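PDB 4G79: spindle assembly abnormal protein 6 from Caenorhabditis elegans, which serves as the central scaffold of the centriole, setting its ninefold symmetry, and is required for centrosome biogenesis and duplication. Local coordinates for residues A[13-18]-A[31-36]; A[36-41]-A[55-60]; A[117-122]-A[133-138]. All blocks are in the same frame, centred on the assembly; numbering follows the deposited sequence. Where two conformers were deposited one is given.

In the fold
The chain is the globular N-terminal head domain of SAS-6, the part that joins coiled-coil dimers to one another in the inner ring. All three contacts are antiparallel strand pairs of its β-sheet. Contacts 1 and 2, centres about 11 Å apart, share Val36 and both use strand 29-44; Arg59 NH1 from contact 2 meets Thr34 OG1 of contact 1 at 3.0 Å, a probable hydrogen bond. Contact 3 faces contact 2 across the core, centres about 12 Å apart, with Ile57 CD1 3.5 Å from Cys118 SG and Leu38 CD2 3.8 Å from Phe120 CZ. Contacts 1 and 3 do not touch; their nearest atoms are about 6 Å apart.

Contact 1 (A[13-18]-A[31-36]); sequences TLIASL and AYKTKV
Leu18, Thr34 and Val36 bury the most surface against the facing strand where segments 13-18 and 31-36 pair as the two strands of an antiparallel β-hairpin in the SAS-6 head domain. Their axes come within 4.5 Å at 154°. Leu18 pairs with Tyr32, Ala16 with Thr34 and Leu14 with Val36, each couple exchanging two N-H...O=C bonds, and all six side chains leave from the same face. Among these bonds, Leu18 N to Tyr32 O is short at 2.7 Å, while its return, Tyr32 N to Leu18 O, stretches to 3.1 Å. Leu18 also reaches diagonally to the next pair: its CB lies 3.7 Å from Thr34 CG2. The methyl gets there because Thr34 OG1 stands anti to the backbone N (chi1 -180°), which puts CG2 between N and the carbonyl carbon. The hydroxyl gives its proton to Lys35 O at 3.2 Å, from above the carbonyl plane, and accepts from Arg59 NH1, so this buried oxygen is held by two bonds. Val36 is gripped by its backbone at Leu14; in the conformer given, of two deposited, its CG2 sits loosely against Ala16 CB at 4.2 Å. Beyond Leu18 lie Arg59 and Phe65, and beyond Ala16 lie Ile107 and Ile109 of strand 106-111; Ala16, Leu18, Thr34 and Val36 are buried, while Tyr32 on the same face turns its ring away. The face with Ile15, Ser17, Lys33 and Lys35 is more exposed. There the bend at chi2 (-82°) turns Lys33 CD toward Ser17 OG, and CE beyond it lies 3.4 Å from that oxygen, while NZ bonds a tetraethylene glycol probably left from crystallisation. Ile15 and Lys35 run abreast, and Ile15 CD1 presses on Lys35 CG at 3.5 Å, tighter than usual for two carbons.

Contact 2 (A[36-41]-A[55-60]); sequences VKLKIS and FEISRS
Ile40 lies alongside the Phe55 ring, with CG2 4.1 Å above one face and offset toward the rim. Ile40 CG1 meets CD2 of the same ring at 3.8 Å; its CD1 approaches ring atom CE2. Phe92 of helix 92-102 and Leu71 also touch Phe55. On this same face of the antiparallel β-hairpin formed by strands 29-44 and 51-58, chi1 of 65° puts Ile57 CG1 between the backbone N and carbonyl carbon and leaves CG2 anti to the carbonyl carbon, where it meets Leu38 CD1 at 3.8 Å. The other face is polar. Lys37 pairs with Ser58 and Lys39 with Glu56 through four backbone hydrogen bonds, of which Lys37 N to Ser58 O is the shortest at 2.7 Å. One water donates to Lys37 O at 3.0 Å and joins it to Ser58 OG; a second ties Ser41 OG to Glu56 OE1, its oxygen 2.6 Å from Glu56 OE1. Lys39 NZ stays 5.6 Å from Glu56 OE2. Backbone hydrogen bonds thus join the strands, with apolar packing on one face and water bridges on the other, and the charges of Glu56 and Lys37 are probably balanced mainly by salt bridges to Lys6 and Asp11 rather than across the pair.

Contact 3 (A[117-122]-A[133-138]); sequences FCSFEL and IFSIKL
Ile133 and Phe134 both face Leu122, a classic β-bulge in the antiparallel hairpin of strands 117-123 and 132-140. Leu122 N bonds to Phe134 O, but Leu122 O takes its proton from Ile133 N at 2.7 Å. Both bulge side chains then close on the leucine: Ile133 CD1 lies 3.9 Å from Leu122 CG, and Phe134 CE1 meets Leu122 CD2. Further along the same face Phe120 CB packs on Leu138 CD1 at 3.8 Å and Cys118 SG on Leu138 CB. At the far end Lys137, fully extended, crosses obliquely over the Phe117 ring; Lys137 CE is 3.6 Å from Phe117 CG, and Lys137 NZ stands 4.2 Å from the centroid of that ring, 4° off the normal, a cation-pi contact. An alanine at Phe117 would probably leave the Lys137 ammonium without its aromatic partner and the lysine tip freer to turn. The apolar face is met by Ile57 of strand 51-58, which touches Cys118, Phe120 and Leu138. Helix 92-102 covers the bulge, with Phe92 edge-to-face on Phe134, Leu100 on Leu122 and Ile96 on Ile133; Ile133 in turn touches Ile128 of the second subunit.

Contact 1 (A[13-18]-A[31-36])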
ATOM      1  N   THR A  13       4.279 -23.181   9.796  1.00 38.28           N
ATOM      2  CA  THR A  13       4.275 -22.428  11.024  1.00 37.83           C
ATOM      3  C   THR A  13       5.082 -21.169  10.733  1.00 41.82           C
ATOM      4  O   THR A  13       6.215 -21.251  10.241  1.00 43.76           O
ATOM      5  CB  THR A  13       4.832 -23.254  12.189  1.00 44.53           C
ATOM      6  OG1 THR A  13       3.965 -24.373  12.406  1.00 46.20           O
ATOM      7  CG2 THR A  13       4.945 -22.429  13.454  1.00 44.51           C
ATOM      8  N   LEU A  14       4.497 -20.011  11.002  1.00 35.40           N
ATOM      9  CA  LEU A  14       5.149 -18.742  10.757  1.00 35.28           C
ATOM     10  C   LEU A  14       5.138 -17.913  12.013  1.00 37.41           C
ATOM     11  O   LEU A  14       4.313 -18.175  12.890  1.00 36.66           O
ATOM     12  CB  LEU A  14       4.389 -17.979   9.644  1.00 34.36           C
ATOM     13  CG  LEU A  14       4.266 -18.654   8.255  1.00 39.20           C
ATOM     14  CD1 LEU A  14       3.243 -17.934   7.388  1.00 39.34           C
ATOM     15  CD2 LEU A  14       5.626 -18.742   7.560  1.00 42.43           C
ATOM     16  N   ILE A  15       6.009 -16.888  12.083  1.00 34.81           N
ATOM     17  CA  ILE A  15       6.029 -15.948  13.198  1.00 35.48           C
ATOM     18  C   ILE A  15       5.130 -14.799  12.814  1.00 36.80           C
ATOM     19  O   ILE A  15       5.290 -14.249  11.734  1.00 38.74           O
ATOM     20  CB  ILE A  15       7.473 -15.448  13.579  1.00 41.28           C
ATOM     21  CG1 ILE A  15       8.510 -16.584  13.811  1.00 45.01           C
ATOM     22  CG2 ILE A  15       7.458 -14.433  14.722  1.00 41.58           C
ATOM     23  CD1 ILE A  15       8.121 -17.761  14.599  1.00 50.74           C
ATOM     24  N   ALA A  16       4.203 -14.419  13.681  1.00 30.93           N
ATOM     25  CA  ALA A  16       3.300 -13.293  13.466  1.00 29.92           C
ATOM     26  C   ALA A  16       3.275 -12.347  14.646  1.00 37.41           C
ATOM     27  O   ALA A  16       3.564 -12.757  15.778  1.00 36.70           O
ATOM     28  CB  ALA A  16       1.896 -13.802  13.221  1.00 30.41           C
ATOM     29  N   SER A  17       2.863 -11.094  14.413  1.00 34.15           N
ATOM     30  CA  SER A  17       2.649 -10.183  15.534  1.00 35.19           C
ATOM     31  C   SER A  17       1.170 -10.264  15.864  1.00 39.71           C
ATOM     32  O   SER A  17       0.332 -10.049  14.989  1.00 37.54           O
ATOM     33  CB  SER A  17       3.072  -8.753  15.208  1.00 39.94           C
ATOM     34  OG  SER A  17       4.486  -8.629  15.166  1.00 46.48           O
ATOM     35  N   LEU A  18       0.838 -10.624  17.092  1.00 37.01           N
ATOM     36  CA  LEU A  18      -0.566 -10.707  17.478  1.00 38.68           C
ATOM     37  C   LEU A  18      -0.918  -9.503  18.322  1.00 45.62           C
ATOM     38  O   LEU A  18      -0.276  -9.251  19.360  1.00 45.59           O
ATOM     39  CB  LEU A  18      -0.865 -12.027  18.212  1.00 39.59           C
ATOM     40  CG  LEU A  18      -2.303 -12.243  18.760  1.00 44.92           C
ATOM     41  CD1 LEU A  18      -3.315 -12.385  17.656  1.00 44.17           C
ATOM     42  CD2 LEU A  18      -2.373 -13.496  19.631  1.00 45.07           C
ATOM     43  N   ALA A  31       0.699  -6.479  22.531  1.00 51.73           N
ATOM     44  CA  ALA A  31       1.317  -7.106  21.379  1.00 47.75           C
ATOM     45  C   ALA A  31       2.314  -8.160  21.759  1.00 46.46           C
ATOM     46  O   ALA A  31       3.166  -7.938  22.609  1.00 47.47           O
ATOM     47  CB  ALA A  31       2.002  -6.048  20.518  1.00 48.17           C
ATOM     48  N   TYR A  32       2.244  -9.284  21.078  1.00 40.26           N
ATOM     49  CA  TYR A  32       3.172 -10.384  21.226  1.00 38.76           C
ATOM     50  C   TYR A  32       3.509 -10.996  19.906  1.00 40.92           C
ATOM     51  O   TYR A  32       2.610 -11.209  19.084  1.00 42.04           O
ATOM     52  CB  TYR A  32       2.583 -11.496  22.106  1.00 38.11           C
ATOM     53  CG  TYR A  32       2.324 -11.091  23.538  1.00 38.35           C
ATOM     54  CD1 TYR A  32       3.373 -10.789  24.397  1.00 39.35           C
ATOM     55  CD2 TYR A  32       1.031 -11.067  24.050  1.00 39.66           C
ATOM     56  CE1 TYR A  32       3.142 -10.457  25.727  1.00 41.43           C
ATOM     57  CE2 TYR A  32       0.787 -10.714  25.377  1.00 41.25           C
ATOM     58  CZ  TYR A  32       1.846 -10.443  26.218  1.00 46.61           C
ATOM     59  OH  TYR A  32       1.608 -10.107  27.529  1.00 44.93           O
ATOM     60  N   LYS A  33       4.771 -11.419  19.743  1.00 36.56           N
ATOM     61  CA  LYS A  33       5.134 -12.261  18.596  1.00 34.66           C
ATOM     62  C   LYS A  33       4.654 -13.648  18.956  1.00 39.67           C
ATOM     63  O   LYS A  33       4.753 -14.043  20.128  1.00 38.25           O
ATOM     64  CB  LYS A  33       6.654 -12.258  18.336  1.00 38.71           C
ATOM     65  CG  LYS A  33       7.244 -10.900  17.973  1.00 47.31           C
ATOM     66  CD  LYS A  33       7.038 -10.593  16.506  1.00 51.10           C
ATOM     67  CE  LYS A  33       7.688  -9.294  16.088  1.00 50.99           C
ATOM     68  NZ  LYS A  33       9.149  -9.456  15.885  1.00 56.27           N
ATOM     69  N   THR A  34       4.089 -14.366  17.997  1.00 35.89           N
ATOM     70  CA  THR A  34       3.582 -15.721  18.238  1.00 36.64           C
ATOM     71  C   THR A  34       3.762 -16.584  16.997  1.00 40.10           C
ATOM     72  O   THR A  34       3.664 -16.079  15.871  1.00 39.60           O
ATOM     73  CB  THR A  34       2.084 -15.699  18.665  1.00 40.17           C
ATOM     74  OG1 THR A  34       1.649 -17.055  18.897  1.00 39.07           O
ATOM     75  CG2 THR A  34       1.151 -15.065  17.599  1.00 37.08           C
ATOM     76  N   LYS A  35       4.057 -17.867  17.202  1.00 37.08           N
ATOM     77  CA  LYS A  35       4.072 -18.820  16.102  1.00 35.33           C
ATOM     78  C   LYS A  35       2.615 -19.116  15.775  1.00 39.50           C
ATOM     79  O   LYS A  35       1.800 -19.329  16.682  1.00 38.81           O
ATOM     80  CB  LYS A  35       4.832 -20.108  16.453  1.00 40.32           C
ATOM     81  CG  LYS A  35       6.332 -19.926  16.634  1.00 51.24           C
ATOM     82  CD  LYS A  35       7.018 -21.237  17.019  1.00 65.47           C
ATOM     83  CE  LYS A  35       8.430 -21.033  17.530  1.00 78.08           C
ATOM     84  NZ  LYS A  35       8.458 -20.528  18.932  1.00 84.82           N
ATOM     85  N   VAL A  36       2.285 -19.113  14.494  1.00 34.33           N
ATOM     86  CA  VAL A  36       0.920 -19.383  14.008  0.50 33.58           C
ATOM     87  C   VAL A  36       1.010 -20.379  12.858  1.00 37.56           C
ATOM     88  O   VAL A  36       1.943 -20.308  12.062  1.00 37.68           O
ATOM     89  CB  VAL A  36       0.191 -18.070  13.574  0.50 35.18           C
ATOM     90  CG1 VAL A  36      -1.122 -18.345  12.842  0.50 34.89           C
ATOM     91  CG2 VAL A  36      -0.063 -17.152  14.752  0.50 34.84           C
TER

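Contact 2 (A[36-41]-A[55-60])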
ATOM      1  N   VAL A  36       2.285 -19.113  14.494  1.00 34.33           N
ATOM      2  CA  VAL A  36       0.920 -19.383  14.008  0.50 33.58           C
ATOM      3  C   VAL A  36       1.010 -20.379  12.858  1.00 37.56           C
ATOM      4  O   VAL A  36       1.943 -20.308  12.062  1.00 37.68           O
ATOM      5  CB  VAL A  36       0.191 -18.070  13.574  0.50 35.18           C
ATOM      6  CG1 VAL A  36      -1.122 -18.345  12.842  0.50 34.89           C
ATOM      7  CG2 VAL A  36      -0.063 -17.152  14.752  0.50 34.84           C
ATOM      8  N   LYS A  37       0.050 -21.308  12.765  1.00 33.34           N
ATOM      9  CA  LYS A  37       0.061 -22.225  11.625  1.00 32.43           C
ATOM     10  C   LYS A  37      -0.882 -21.647  10.586  1.00 35.69           C
ATOM     11  O   LYS A  37      -2.052 -21.402  10.876  1.00 33.80           O
ATOM     12  CB  LYS A  37      -0.316 -23.671  11.999  1.00 36.01           C
ATOM     13  CG  LYS A  37      -0.353 -24.631  10.788  1.00 42.41           C
ATOM     14  CD  LYS A  37      -0.384 -26.107  11.207  1.00 63.52           C
ATOM     15  CE  LYS A  37       0.977 -26.690  11.552  1.00 80.10           C
ATOM     16  NZ  LYS A  37       1.908 -26.716  10.384  1.00 87.93           N
ATOM     17  N   LEU A  38      -0.358 -21.417   9.384  1.00 30.69           N
ATOM     18  CA  LEU A  38      -1.149 -20.902   8.272  1.00 29.22           C
ATOM     19  C   LEU A  38      -1.285 -21.986   7.237  1.00 32.99           C
ATOM     20  O   LEU A  38      -0.287 -22.568   6.811  1.00 34.82           O
ATOM     21  CB  LEU A  38      -0.500 -19.654   7.647  1.00 28.37           C
ATOM     22  CG  LEU A  38      -1.138 -19.154   6.296  1.00 31.54           C
ATOM     23  CD1 LEU A  38      -2.604 -18.724   6.498  1.00 30.93           C
ATOM     24  CD2 LEU A  38      -0.328 -18.025   5.689  1.00 28.96           C
ATOM     25  N   LYS A  39      -2.516 -22.251   6.839  1.00 29.49           N
ATOM     26  CA  LYS A  39      -2.828 -23.213   5.776  1.00 30.59           C
ATOM     27  C   LYS A  39      -3.567 -22.505   4.681  1.00 33.69           C
ATOM     28  O   LYS A  39      -4.522 -21.766   4.958  1.00 32.96           O
ATOM     29  CB  LYS A  39      -3.684 -24.385   6.284  1.00 32.79           C
ATOM     30  CG  LYS A  39      -3.070 -25.174   7.425  1.00 38.39           C
ATOM     31  CD  LYS A  39      -4.040 -26.309   7.847  1.00 43.10           C
ATOM     32  CE  LYS A  39      -3.498 -27.181   8.946  1.00 64.15           C
ATOM     33  NZ  LYS A  39      -4.512 -28.178   9.404  1.00 75.52           N
ATOM     34  N   ILE A  40      -3.162 -22.772   3.435  1.00 29.17           N
ATOM     35  CA  ILE A  40      -3.845 -22.245   2.239  1.00 28.56           C
ATOM     36  C   ILE A  40      -4.185 -23.451   1.405  1.00 33.70           C
ATOM     37  O   ILE A  40      -3.336 -24.329   1.211  1.00 33.30           O
ATOM     38  CB  ILE A  40      -3.040 -21.188   1.440  1.00 29.85           C
ATOM     39  CG1 ILE A  40      -2.554 -20.024   2.359  1.00 29.86           C
ATOM     40  CG2 ILE A  40      -3.876 -20.640   0.250  1.00 29.48           C
ATOM     41  CD1 ILE A  40      -1.359 -19.089   1.641  1.00 27.20           C
ATOM     42  N   SER A  41      -5.441 -23.530   0.977  1.00 31.80           N
ATOM     43  CA  SER A  41      -5.896 -24.639   0.133  1.00 32.87           C
ATOM     44  C   SER A  41      -6.873 -24.157  -0.905  1.00 36.17           C
ATOM     45  O   SER A  41      -7.356 -23.031  -0.818  1.00 34.89           O
ATOM     46  CB  SER A  41      -6.544 -25.702   1.026  1.00 39.52           C
ATOM     47  OG  SER A  41      -7.653 -25.177   1.737  1.00 44.05           O
ATOM     48  N   PHE A  55      -8.285 -19.906   3.614  1.00 30.11           N
ATOM     49  CA  PHE A  55      -7.174 -19.477   4.481  1.00 28.82           C
ATOM     50  C   PHE A  55      -7.508 -19.890   5.871  1.00 30.36           C
ATOM     51  O   PHE A  55      -8.642 -19.668   6.298  1.00 28.74           O
ATOM     52  CB  PHE A  55      -6.947 -17.956   4.408  1.00 30.83           C
ATOM     53  CG  PHE A  55      -6.363 -17.502   3.102  1.00 32.04           C
ATOM     54  CD1 PHE A  55      -7.174 -17.308   1.990  1.00 34.02           C
ATOM     55  CD2 PHE A  55      -4.998 -17.245   2.985  1.00 33.17           C
ATOM     56  CE1 PHE A  55      -6.623 -16.885   0.775  1.00 34.12           C
ATOM     57  CE2 PHE A  55      -4.457 -16.818   1.770  1.00 36.10           C
ATOM     58  CZ  PHE A  55      -5.272 -16.662   0.675  1.00 33.39           C
ATOM     59  N   GLU A  56      -6.577 -20.548   6.568  1.00 28.09           N
ATOM     60  CA  GLU A  56      -6.861 -21.037   7.926  1.00 29.81           C
ATOM     61  C   GLU A  56      -5.712 -20.747   8.827  1.00 33.27           C
ATOM     62  O   GLU A  56      -4.555 -21.006   8.467  1.00 32.67           O
ATOM     63  CB  GLU A  56      -7.144 -22.550   7.960  1.00 33.29           C
ATOM     64  CG  GLU A  56      -8.387 -23.034   7.213  1.00 47.29           C
ATOM     65  CD  GLU A  56      -8.465 -24.545   7.098  1.00 63.58           C
ATOM     66  OE1 GLU A  56      -7.909 -25.094   6.119  1.00 45.18           O
ATOM     67  OE2 GLU A  56      -9.049 -25.184   8.005  1.00 56.91           O
ATOM     68  N   ILE A  57      -6.018 -20.197  10.015  1.00 31.42           N
ATOM     69  CA  ILE A  57      -4.960 -19.931  10.994  1.00 29.88           C
ATOM     70  C   ILE A  57      -5.310 -20.627  12.319  1.00 32.71           C
ATOM     71  O   ILE A  57      -6.484 -20.776  12.676  1.00 32.44           O
ATOM     72  CB  ILE A  57      -4.607 -18.446  11.203  1.00 33.05           C
ATOM     73  CG1 ILE A  57      -5.755 -17.623  11.801  1.00 34.53           C
ATOM     74  CG2 ILE A  57      -3.918 -17.774   9.967  1.00 32.48           C
ATOM     75  CD1 ILE A  57      -5.268 -16.280  12.339  1.00 40.90           C
ATOM     76  N   SER A  58      -4.278 -21.097  13.008  1.00 29.80           N
ATOM     77  CA  SER A  58      -4.392 -21.737  14.322  1.00 31.28           C
ATOM     78  C   SER A  58      -3.108 -21.541  15.071  1.00 35.69           C
ATOM     79  O   SER A  58      -2.092 -21.171  14.477  1.00 32.34           O
ATOM     80  CB  SER A  58      -4.706 -23.229  14.195  1.00 35.02           C
ATOM     81  OG  SER A  58      -3.702 -23.907  13.457  1.00 38.99           O
ATOM     82  N   ARG A  59      -3.137 -21.770  16.395  1.00 34.48           N
ATOM     83  CA  ARG A  59      -1.929 -21.713  17.226  1.00 34.83           C
ATOM     84  C   ARG A  59      -2.176 -22.571  18.461  1.00 41.58           C
ATOM     85  O   ARG A  59      -3.314 -22.637  18.965  1.00 39.16           O
ATOM     86  CB  ARG A  59      -1.473 -20.287  17.560  1.00 36.24           C
ATOM     87  CG  ARG A  59      -2.297 -19.590  18.621  1.00 41.91           C
ATOM     88  CD  ARG A  59      -1.797 -18.177  18.799  1.00 48.54           C
ATOM     89  NE  ARG A  59      -2.495 -17.517  19.895  1.00 49.59           N
ATOM     90  CZ  ARG A  59      -1.895 -16.793  20.822  1.00 50.88           C
ATOM     91  NH1 ARG A  59      -0.575 -16.619  20.791  1.00 38.23           N
ATOM     92  NH2 ARG A  59      -2.606 -16.219  21.783  1.00 46.81           N
ATOM     93  N   SER A  60      -1.111 -23.246  18.945  1.00 41.91           N
ATOM     94  CA  SER A  60      -1.215 -24.209  20.031  1.00 43.50           C
ATOM     95  C   SER A  60      -1.418 -23.565  21.390  1.00 45.81           C
ATOM     96  O   SER A  60      -1.746 -24.287  22.346  1.00 45.97           O
ATOM     97  CB  SER A  60       0.001 -25.128  20.062  1.00 50.39           C
ATOM     98  OG  SER A  60       1.187 -24.436  20.408  1.00 52.77           O
TER
HETATM   99  O   HOH W   1      -4.088 -23.544  10.721  1.00 37.27           O
HETATM  100  O   HOH W   2      -6.720 -24.111   4.047  1.00 29.76           O

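Contact 3 (A[117-122]-A[133-138])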
ATOM      1  N   PHE A 117     -13.451 -13.168  15.363  1.00 47.50           N
ATOM      2  CA  PHE A 117     -12.705 -12.992  14.125  1.00 45.41           C
ATOM      3  C   PHE A 117     -11.344 -12.362  14.395  1.00 47.06           C
ATOM      4  O   PHE A 117     -11.049 -11.909  15.503  1.00 45.80           O
ATOM      5  CB  PHE A 117     -13.510 -12.087  13.158  1.00 48.73           C
ATOM      6  CG  PHE A 117     -13.859 -10.727  13.724  1.00 53.27           C
ATOM      7  CD1 PHE A 117     -12.966  -9.661  13.624  1.00 56.30           C
ATOM      8  CD2 PHE A 117     -15.087 -10.505  14.335  1.00 58.30           C
ATOM      9  CE1 PHE A 117     -13.285  -8.408  14.164  1.00 59.01           C
ATOM     10  CE2 PHE A 117     -15.407  -9.252  14.867  1.00 63.57           C
ATOM     11  CZ  PHE A 117     -14.510  -8.209  14.767  1.00 60.86           C
ATOM     12  N   CYS A 118     -10.539 -12.291  13.343  1.00 42.98           N
ATOM     13  CA  CYS A 118      -9.270 -11.621  13.340  1.00 42.09           C
ATOM     14  C   CYS A 118      -9.033 -11.091  11.949  1.00 42.93           C
ATOM     15  O   CYS A 118      -9.620 -11.585  10.986  1.00 40.33           O
ATOM     16  CB  CYS A 118      -8.149 -12.555  13.784  1.00 42.60           C
ATOM     17  SG  CYS A 118      -7.737 -13.834  12.578  1.00 45.18           S
ATOM     18  N   SER A 119      -8.173 -10.088  11.846  1.00 40.01           N
ATOM     19  CA  SER A 119      -7.743  -9.560  10.569  1.00 38.31           C
ATOM     20  C   SER A 119      -6.355 -10.090  10.355  1.00 38.06           C
ATOM     21  O   SER A 119      -5.525  -9.966  11.243  1.00 36.89           O
ATOM     22  CB  SER A 119      -7.783  -8.037  10.573  1.00 44.40           C
ATOM     23  OG  SER A 119      -7.231  -7.509   9.379  1.00 53.00           O
ATOM     24  N   PHE A 120      -6.133 -10.801   9.254  1.00 31.27           N
ATOM     25  CA  PHE A 120      -4.834 -11.332   8.899  1.00 29.37           C
ATOM     26  C   PHE A 120      -4.253 -10.307   7.912  1.00 33.15           C
ATOM     27  O   PHE A 120      -4.868 -10.057   6.869  1.00 30.82           O
ATOM     28  CB  PHE A 120      -4.984 -12.744   8.278  1.00 30.81           C
ATOM     29  CG  PHE A 120      -3.715 -13.340   7.703  1.00 32.74           C
ATOM     30  CD1 PHE A 120      -3.334 -13.076   6.395  1.00 34.85           C
ATOM     31  CD2 PHE A 120      -2.902 -14.169   8.475  1.00 35.32           C
ATOM     32  CE1 PHE A 120      -2.163 -13.636   5.864  1.00 35.01           C
ATOM     33  CE2 PHE A 120      -1.755 -14.749   7.935  1.00 36.72           C
ATOM     34  CZ  PHE A 120      -1.385 -14.464   6.642  1.00 34.24           C
ATOM     35  N   GLU A 121      -3.105  -9.742   8.222  1.00 30.43           N
ATOM     36  CA  GLU A 121      -2.483  -8.731   7.368  1.00 29.79           C
ATOM     37  C   GLU A 121      -1.109  -9.172   6.965  1.00 31.90           C
ATOM     38  O   GLU A 121      -0.314  -9.525   7.831  1.00 31.14           O
ATOM     39  CB  GLU A 121      -2.394  -7.397   8.117  1.00 31.93           C
ATOM     40  CG  GLU A 121      -3.706  -6.873   8.689  1.00 39.91           C
ATOM     41  CD  GLU A 121      -3.654  -5.421   9.132  1.00 59.54           C
ATOM     42  OE1 GLU A 121      -2.694  -5.040   9.841  1.00 44.82           O
ATOM     43  OE2 GLU A 121      -4.588  -4.665   8.785  1.00 61.87           O
ATOM     44  N   LEU A 122      -0.842  -9.196   5.656  1.00 28.26           N
ATOM     45  CA  LEU A 122       0.459  -9.584   5.118  1.00 27.08           C
ATOM     46  C   LEU A 122       1.185  -8.339   4.613  1.00 29.70           C
ATOM     47  O   LEU A 122       0.585  -7.563   3.881  1.00 28.53           O
ATOM     48  CB  LEU A 122       0.281 -10.624   3.982  1.00 26.81           C
ATOM     49  CG  LEU A 122       1.586 -11.171   3.380  1.00 31.10           C
ATOM     50  CD1 LEU A 122       2.447 -11.843   4.452  1.00 31.83           C
ATOM     51  CD2 LEU A 122       1.263 -12.169   2.292  1.00 33.43           C
ATOM     52  N   ILE A 133       0.489  -5.947   1.707  1.00 26.52           N
ATOM     53  CA  ILE A 133       0.112  -6.648   0.483  1.00 26.54           C
ATOM     54  C   ILE A 133      -1.414  -6.748   0.466  1.00 31.72           C
ATOM     55  O   ILE A 133      -2.068  -6.255  -0.470  1.00 31.54           O
ATOM     56  CB  ILE A 133       0.825  -8.021   0.388  1.00 29.72           C
ATOM     57  CG1 ILE A 133       2.374  -7.816   0.448  1.00 31.63           C
ATOM     58  CG2 ILE A 133       0.414  -8.736  -0.923  1.00 30.66           C
ATOM     59  CD1 ILE A 133       3.198  -9.121   0.472  1.00 36.59           C
ATOM     60  N   PHE A 134      -1.989  -7.341   1.520  1.00 28.04           N
ATOM     61  CA  PHE A 134      -3.444  -7.430   1.630  1.00 28.25           C
ATOM     62  C   PHE A 134      -3.784  -7.740   3.058  1.00 32.79           C
ATOM     63  O   PHE A 134      -2.906  -8.038   3.853  1.00 31.99           O
ATOM     64  CB  PHE A 134      -4.029  -8.513   0.652  1.00 30.34           C
ATOM     65  CG  PHE A 134      -3.805  -9.962   1.044  1.00 31.30           C
ATOM     66  CD1 PHE A 134      -2.616 -10.609   0.729  1.00 32.26           C
ATOM     67  CD2 PHE A 134      -4.793 -10.683   1.713  1.00 35.41           C
ATOM     68  CE1 PHE A 134      -2.397 -11.933   1.121  1.00 33.04           C
ATOM     69  CE2 PHE A 134      -4.584 -12.016   2.093  1.00 37.48           C
ATOM     70  CZ  PHE A 134      -3.387 -12.633   1.795  1.00 34.42           C
ATOM     71  N   SER A 135      -5.055  -7.648   3.382  1.00 31.97           N
ATOM     72  CA  SER A 135      -5.595  -8.059   4.661  1.00 33.21           C
ATOM     73  C   SER A 135      -6.903  -8.777   4.367  1.00 36.84           C
ATOM     74  O   SER A 135      -7.580  -8.454   3.392  1.00 35.86           O
ATOM     75  CB  SER A 135      -5.774  -6.884   5.625  1.00 39.09           C
ATOM     76  OG  SER A 135      -6.789  -5.988   5.215  1.00 50.80           O
ATOM     77  N   ILE A 136      -7.243  -9.752   5.187  1.00 32.25           N
ATOM     78  CA  ILE A 136      -8.482 -10.501   5.032  1.00 33.03           C
ATOM     79  C   ILE A 136      -9.041 -10.778   6.410  1.00 36.43           C
ATOM     80  O   ILE A 136      -8.283 -11.066   7.327  1.00 33.67           O
ATOM     81  CB  ILE A 136      -8.224 -11.801   4.194  1.00 36.31           C
ATOM     82  CG1 ILE A 136      -9.544 -12.522   3.820  1.00 39.77           C
ATOM     83  CG2 ILE A 136      -7.175 -12.742   4.829  1.00 32.04           C
ATOM     84  CD1 ILE A 136      -9.444 -13.588   2.710  1.00 47.23           C
ATOM     85  N   LYS A 137     -10.359 -10.655   6.561  1.00 34.93           N
ATOM     86  CA  LYS A 137     -11.039 -10.963   7.808  1.00 35.03           C
ATOM     87  C   LYS A 137     -11.278 -12.481   7.882  1.00 38.24           C
ATOM     88  O   LYS A 137     -11.915 -13.055   6.995  1.00 36.16           O
ATOM     89  CB  LYS A 137     -12.363 -10.184   7.884  1.00 37.80           C
ATOM     90  CG  LYS A 137     -13.096 -10.308   9.216  1.00 49.03           C
ATOM     91  CD  LYS A 137     -14.319  -9.419   9.248  1.00 62.87           C
ATOM     92  CE  LYS A 137     -15.074  -9.524  10.552  1.00 77.34           C
ATOM     93  NZ  LYS A 137     -16.139  -8.489  10.655  1.00 92.12           N
ATOM     94  N   LEU A 138     -10.737 -13.128   8.933  1.00 34.90           N
ATOM     95  CA  LEU A 138     -10.917 -14.573   9.140  1.00 33.82           C
ATOM     96  C   LEU A 138     -11.912 -14.752  10.256  1.00 39.21           C
ATOM     97  O   LEU A 138     -11.813 -14.087  11.277  1.00 39.86           O
ATOM     98  CB  LEU A 138      -9.585 -15.296   9.427  1.00 32.09           C
ATOM     99  CG  LEU A 138      -8.428 -15.016   8.432  1.00 33.74           C
ATOM    100  CD1 LEU A 138      -7.197 -15.836   8.805  1.00 33.59           C
ATOM    101  CD2 LEU A 138      -8.807 -15.406   6.993  1.00 33.36           C
TER